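PDB 5FT0: GP37 from Pseudomonas phage phikz, which inhibits the RNA degradosome of its bacterial host, probably by binding RNase E and blocking its ribonuclease activity. Local coordinates for residues V32-V45 and H56-V70. Numbering follows the deposited sequence.
Sequences VHWVFNPVDISVFV and HYTFKPQSSPDDAMV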
# COMPACT_ATOMS: atom_id res chain seq x y z
N VAL A 32 -9.27 -23.48 6.52
CA VAL A 32 -8.71 -22.95 7.76
C VAL A 32 -7.52 -23.79 8.17
O VAL A 32 -7.62 -25.01 8.31
CB VAL A 32 -9.76 -22.91 8.88
CG1 VAL A 32 -9.14 -22.40 10.18
CG2 VAL A 32 -10.95 -22.05 8.48
N HIS A 33 -6.38 -23.13 8.39
CA HIS A 33 -5.21 -23.72 9.01
C HIS A 33 -4.94 -23.01 10.33
O HIS A 33 -5.17 -21.80 10.45
CB HIS A 33 -3.97 -23.63 8.11
CG HIS A 33 -4.10 -24.37 6.82
ND1 HIS A 33 -3.47 -25.57 6.59
CD2 HIS A 33 -4.77 -24.07 5.68
CE1 HIS A 33 -3.75 -25.99 5.37
NE2 HIS A 33 -4.54 -25.10 4.79
N TRP A 34 -4.45 -23.76 11.31
CA TRP A 34 -4.10 -23.16 12.59
C TRP A 34 -3.00 -23.99 13.25
O TRP A 34 -2.87 -25.19 13.01
CB TRP A 34 -5.31 -23.04 13.52
CG TRP A 34 -5.93 -24.34 13.92
CD1 TRP A 34 -6.91 -25.02 13.24
CD2 TRP A 34 -5.65 -25.11 15.09
NE1 TRP A 34 -7.24 -26.17 13.92
CE2 TRP A 34 -6.48 -26.24 15.06
CE3 TRP A 34 -4.77 -24.95 16.17
CZ2 TRP A 34 -6.46 -27.21 16.06
CZ3 TRP A 34 -4.74 -25.91 17.16
CH2 TRP A 34 -5.58 -27.03 17.10
N VAL A 35 -2.21 -23.31 14.08
CA VAL A 35 -1.12 -23.94 14.83
C VAL A 35 -1.05 -23.29 16.20
O VAL A 35 -1.23 -22.07 16.34
CB VAL A 35 0.22 -23.81 14.07
CG1 VAL A 35 0.48 -22.37 13.66
CG2 VAL A 35 1.37 -24.34 14.92
N PHE A 36 -0.82 -24.10 17.22
CA PHE A 36 -0.73 -23.63 18.60
C PHE A 36 0.72 -23.36 18.98
O PHE A 36 1.61 -24.14 18.65
CB PHE A 36 -1.35 -24.67 19.54
CG PHE A 36 -1.20 -24.34 21.00
CD1 PHE A 36 -1.75 -23.19 21.53
CD2 PHE A 36 -0.51 -25.20 21.84
CE1 PHE A 36 -1.61 -22.89 22.88
CE2 PHE A 36 -0.37 -24.91 23.18
CZ PHE A 36 -0.92 -23.76 23.70
N ASN A 37 0.94 -22.25 19.67
CA ASN A 37 2.28 -21.89 20.13
C ASN A 37 2.34 -21.98 21.65
O ASN A 37 1.76 -21.12 22.33
CB ASN A 37 2.66 -20.48 19.66
CG ASN A 37 4.11 -20.14 19.97
OD1 ASN A 37 4.89 -21.00 20.38
ND2 ASN A 37 4.48 -18.88 19.76
N PRO A 38 3.01 -22.98 22.21
CA PRO A 38 2.99 -23.15 23.67
C PRO A 38 3.78 -22.10 24.44
O PRO A 38 3.51 -21.90 25.63
CB PRO A 38 3.61 -24.55 23.88
CG PRO A 38 3.53 -25.21 22.53
CD PRO A 38 3.66 -24.11 21.53
N VAL A 39 4.73 -21.40 23.80
CA VAL A 39 5.58 -20.47 24.54
C VAL A 39 4.77 -19.26 25.00
O VAL A 39 4.84 -18.87 26.17
CB VAL A 39 6.79 -20.05 23.68
CG1 VAL A 39 7.47 -18.83 24.28
CG2 VAL A 39 7.78 -21.21 23.57
N ASP A 40 4.00 -18.66 24.11
CA ASP A 40 3.15 -17.53 24.46
C ASP A 40 1.68 -17.91 24.61
O ASP A 40 0.86 -17.03 24.88
CB ASP A 40 3.30 -16.41 23.42
CG ASP A 40 2.72 -16.78 22.07
OD1 ASP A 40 2.68 -17.98 21.75
OD2 ASP A 40 2.31 -15.86 21.33
N ILE A 41 1.35 -19.20 24.46
CA ILE A 41 -0.00 -19.71 24.63
C ILE A 41 -0.95 -18.99 23.68
O ILE A 41 -1.92 -18.36 24.12
CB ILE A 41 -0.48 -19.60 26.09
CG1 ILE A 41 0.63 -20.06 27.05
CG2 ILE A 41 -1.72 -20.44 26.33
CD1 ILE A 41 0.48 -19.50 28.45
N SER A 42 -0.69 -19.06 22.38
CA SER A 42 -1.54 -18.41 21.40
C SER A 42 -1.78 -19.35 20.23
O SER A 42 -1.03 -20.30 20.00
CB SER A 42 -0.92 -17.09 20.91
OG SER A 42 0.24 -17.32 20.14
N VAL A 43 -2.85 -19.07 19.50
CA VAL A 43 -3.23 -19.82 18.31
C VAL A 43 -3.14 -18.88 17.12
O VAL A 43 -3.76 -17.81 17.13
CB VAL A 43 -4.64 -20.43 18.43
CG1 VAL A 43 -5.03 -21.12 17.13
CG2 VAL A 43 -4.71 -21.40 19.60
N PHE A 44 -2.36 -19.26 16.12
CA PHE A 44 -2.29 -18.53 14.86
C PHE A 44 -3.20 -19.22 13.86
O PHE A 44 -3.14 -20.44 13.70
CB PHE A 44 -0.86 -18.46 14.33
CG PHE A 44 -0.73 -17.69 13.06
CD1 PHE A 44 -0.72 -16.30 13.07
CD2 PHE A 44 -0.63 -18.34 11.84
CE1 PHE A 44 -0.60 -15.58 11.90
CE2 PHE A 44 -0.51 -17.63 10.66
CZ PHE A 44 -0.50 -16.25 10.69
N VAL A 45 -4.04 -18.44 13.18
CA VAL A 45 -5.06 -18.96 12.28
C VAL A 45 -4.85 -18.35 10.90
O VAL A 45 -4.58 -17.15 10.78
CB VAL A 45 -6.48 -18.66 12.80
CG1 VAL A 45 -7.53 -19.20 11.84
CG2 VAL A 45 -6.67 -19.25 14.18
N HIS A 56 -5.56 -13.60 8.43
CA HIS A 56 -4.83 -14.17 9.55
C HIS A 56 -5.36 -13.62 10.87
O HIS A 56 -5.75 -12.45 10.95
CB HIS A 56 -3.32 -13.89 9.45
CG HIS A 56 -2.74 -14.18 8.10
ND1 HIS A 56 -2.83 -13.30 7.04
CD2 HIS A 56 -2.07 -15.26 7.63
CE1 HIS A 56 -2.24 -13.82 5.98
NE2 HIS A 56 -1.77 -15.01 6.31
N TYR A 57 -5.37 -14.47 11.90
CA TYR A 57 -5.79 -14.07 13.23
C TYR A 57 -4.87 -14.68 14.28
O TYR A 57 -4.22 -15.70 14.04
CB TYR A 57 -7.24 -14.49 13.54
CG TYR A 57 -8.26 -14.13 12.50
CD1 TYR A 57 -8.68 -12.81 12.33
CD2 TYR A 57 -8.84 -15.10 11.70
CE1 TYR A 57 -9.64 -12.48 11.38
CE2 TYR A 57 -9.80 -14.78 10.75
CZ TYR A 57 -10.19 -13.47 10.60
OH TYR A 57 -11.14 -13.15 9.66
N THR A 58 -4.85 -14.06 15.45
CA THR A 58 -4.17 -14.61 16.62
C THR A 58 -5.06 -14.39 17.84
O THR A 58 -5.52 -13.26 18.07
CB THR A 58 -2.80 -13.95 16.85
OG1 THR A 58 -1.94 -14.24 15.74
CG2 THR A 58 -2.15 -14.48 18.13
N PHE A 59 -5.31 -15.45 18.60
CA PHE A 59 -6.10 -15.34 19.82
C PHE A 59 -5.48 -16.20 20.90
O PHE A 59 -4.66 -17.09 20.63
CB PHE A 59 -7.57 -15.71 19.58
CG PHE A 59 -7.81 -17.18 19.31
CD1 PHE A 59 -7.76 -17.68 18.02
CD2 PHE A 59 -8.10 -18.05 20.35
CE1 PHE A 59 -7.99 -19.02 17.77
CE2 PHE A 59 -8.32 -19.40 20.11
CZ PHE A 59 -8.27 -19.88 18.82
N LYS A 60 -5.87 -15.92 22.15
CA LYS A 60 -5.37 -16.64 23.31
C LYS A 60 -6.41 -17.67 23.74
O LYS A 60 -7.47 -17.28 24.24
CB LYS A 60 -5.07 -15.68 24.45
CG LYS A 60 -4.20 -14.48 24.07
CD LYS A 60 -2.77 -14.87 23.74
CE LYS A 60 -2.06 -15.50 24.93
NZ LYS A 60 -2.01 -14.62 26.13
N PRO A 61 -6.16 -18.97 23.58
CA PRO A 61 -7.16 -19.96 23.97
C PRO A 61 -7.35 -20.04 25.48
O PRO A 61 -6.41 -19.85 26.26
CB PRO A 61 -6.60 -21.27 23.41
CG PRO A 61 -5.12 -21.04 23.37
CD PRO A 61 -4.94 -19.59 23.02
N GLN A 62 -8.58 -20.32 25.89
CA GLN A 62 -8.94 -20.48 27.29
C GLN A 62 -9.04 -21.95 27.70
O GLN A 62 -9.31 -22.24 28.87
CB GLN A 62 -10.26 -19.76 27.59
CG GLN A 62 -10.16 -18.25 27.51
CD GLN A 62 -9.07 -17.69 28.41
OE1 GLN A 62 -8.97 -18.06 29.59
NE2 GLN A 62 -8.24 -16.81 27.87
N SER A 63 -8.86 -22.87 26.75
CA SER A 63 -8.68 -24.28 27.03
C SER A 63 -7.84 -24.85 25.88
O SER A 63 -7.44 -24.11 24.98
CB SER A 63 -10.02 -25.00 27.20
OG SER A 63 -10.85 -24.85 26.06
N SER A 64 -7.58 -26.15 25.93
CA SER A 64 -6.72 -26.74 24.91
C SER A 64 -7.34 -26.55 23.53
O SER A 64 -8.51 -26.92 23.33
CB SER A 64 -6.48 -28.23 25.18
OG SER A 64 -7.69 -28.97 25.11
N PRO A 65 -6.62 -25.96 22.58
CA PRO A 65 -7.23 -25.65 21.28
C PRO A 65 -7.57 -26.90 20.49
O PRO A 65 -6.92 -27.95 20.61
CB PRO A 65 -6.14 -24.83 20.57
CG PRO A 65 -4.88 -25.19 21.27
CD PRO A 65 -5.25 -25.43 22.69
N ASP A 66 -8.63 -26.79 19.69
CA ASP A 66 -9.03 -27.82 18.75
C ASP A 66 -9.79 -27.15 17.61
O ASP A 66 -9.99 -25.93 17.61
CB ASP A 66 -9.85 -28.92 19.44
CG ASP A 66 -11.01 -28.37 20.26
OD1 ASP A 66 -11.57 -27.32 19.89
OD2 ASP A 66 -11.36 -29.00 21.28
N ASP A 67 -10.21 -27.96 16.63
CA ASP A 67 -10.90 -27.41 15.47
C ASP A 67 -12.18 -26.68 15.87
O ASP A 67 -12.44 -25.57 15.41
CB ASP A 67 -11.22 -28.53 14.47
CG ASP A 67 -9.98 -29.06 13.78
OD1 ASP A 67 -8.90 -28.45 13.92
OD2 ASP A 67 -10.10 -30.09 13.09
N ALA A 68 -12.99 -27.30 16.74
CA ALA A 68 -14.27 -26.71 17.12
C ALA A 68 -14.10 -25.31 17.69
O ALA A 68 -14.90 -24.42 17.41
CB ALA A 68 -14.98 -27.62 18.12
N MSE A 69 -13.06 -25.10 18.49
CA MSE A 69 -12.77 -23.78 19.03
C MSE A 69 -12.35 -22.80 17.94
O MSE A 69 -12.80 -21.66 17.91
CB MSE A 69 -11.69 -23.86 20.11
CG MSE A 69 -11.17 -22.51 20.55
SE MSE A 69 -9.56 -22.62 21.66
CE MSE A 69 -10.35 -23.47 23.22
N VAL A 70 -11.46 -23.25 17.05
CA VAL A 70 -11.00 -22.38 15.97
C VAL A 70 -12.14 -22.06 15.02
O VAL A 70 -12.27 -20.93 14.53
CB VAL A 70 -9.80 -23.02 15.24
CG1 VAL A 70 -9.36 -22.14 14.07
CG2 VAL A 70 -8.65 -23.24 16.20
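Trp34 and Val70 meet where the first turn of helix 67-82 lies against the sheet: Val70 CG2 stands almost on the normal of the five-membered indole ring of Trp34, 3.6 Å from its centroid, a CH-pi contact over one face. The same indole is fixed at its edge, because Trp34 NE1 donates to Asp67 OD1 over 2.8 Å, with the acceptor in the ring plane and the carboxylate turned 89° to it. Chi1 of 63° sets CG of Trp34 between its backbone N and carbonyl carbon, which lays the ring along the start of the helix. There Asp66, the N-cap, takes the N-H of Met69 on its OD1.

Val43 packs against strand and loop together. Its CB sits over the face of the Phe59 ring, 4.0 Å from the centroid, while CG2 touches Pro61 CG and Pro65 CB. Pro65 also reaches Phe36, its CG lying off-centre above that ring. Val45 CG2 continues the layer, meeting Val70 CG1 at 3.9 Å, and Val70 also touches Phe4 of strand 4-6.

The face carrying Phe44 and Thr58 is looser and more exposed to solvent. Phe44 meets His56 rim to rim, with planes 28° apart, and Thr58 OG1 approaches the edge of the Phe44 ring. Beyond the end of strand 55-59, Lys60 folds back over the 38-41 turn, its CE 3.0 Å from Ile41 O.

Four backbone hydrogen bonds pair Val43 with Phe59 and Val45 with Tyr57 in an antiparallel beta hairpin. Strands 30-37, 42-48 and 55-59 form a beta meander, extended by strand 4-6, whose more buried face is packed by the helix that follows.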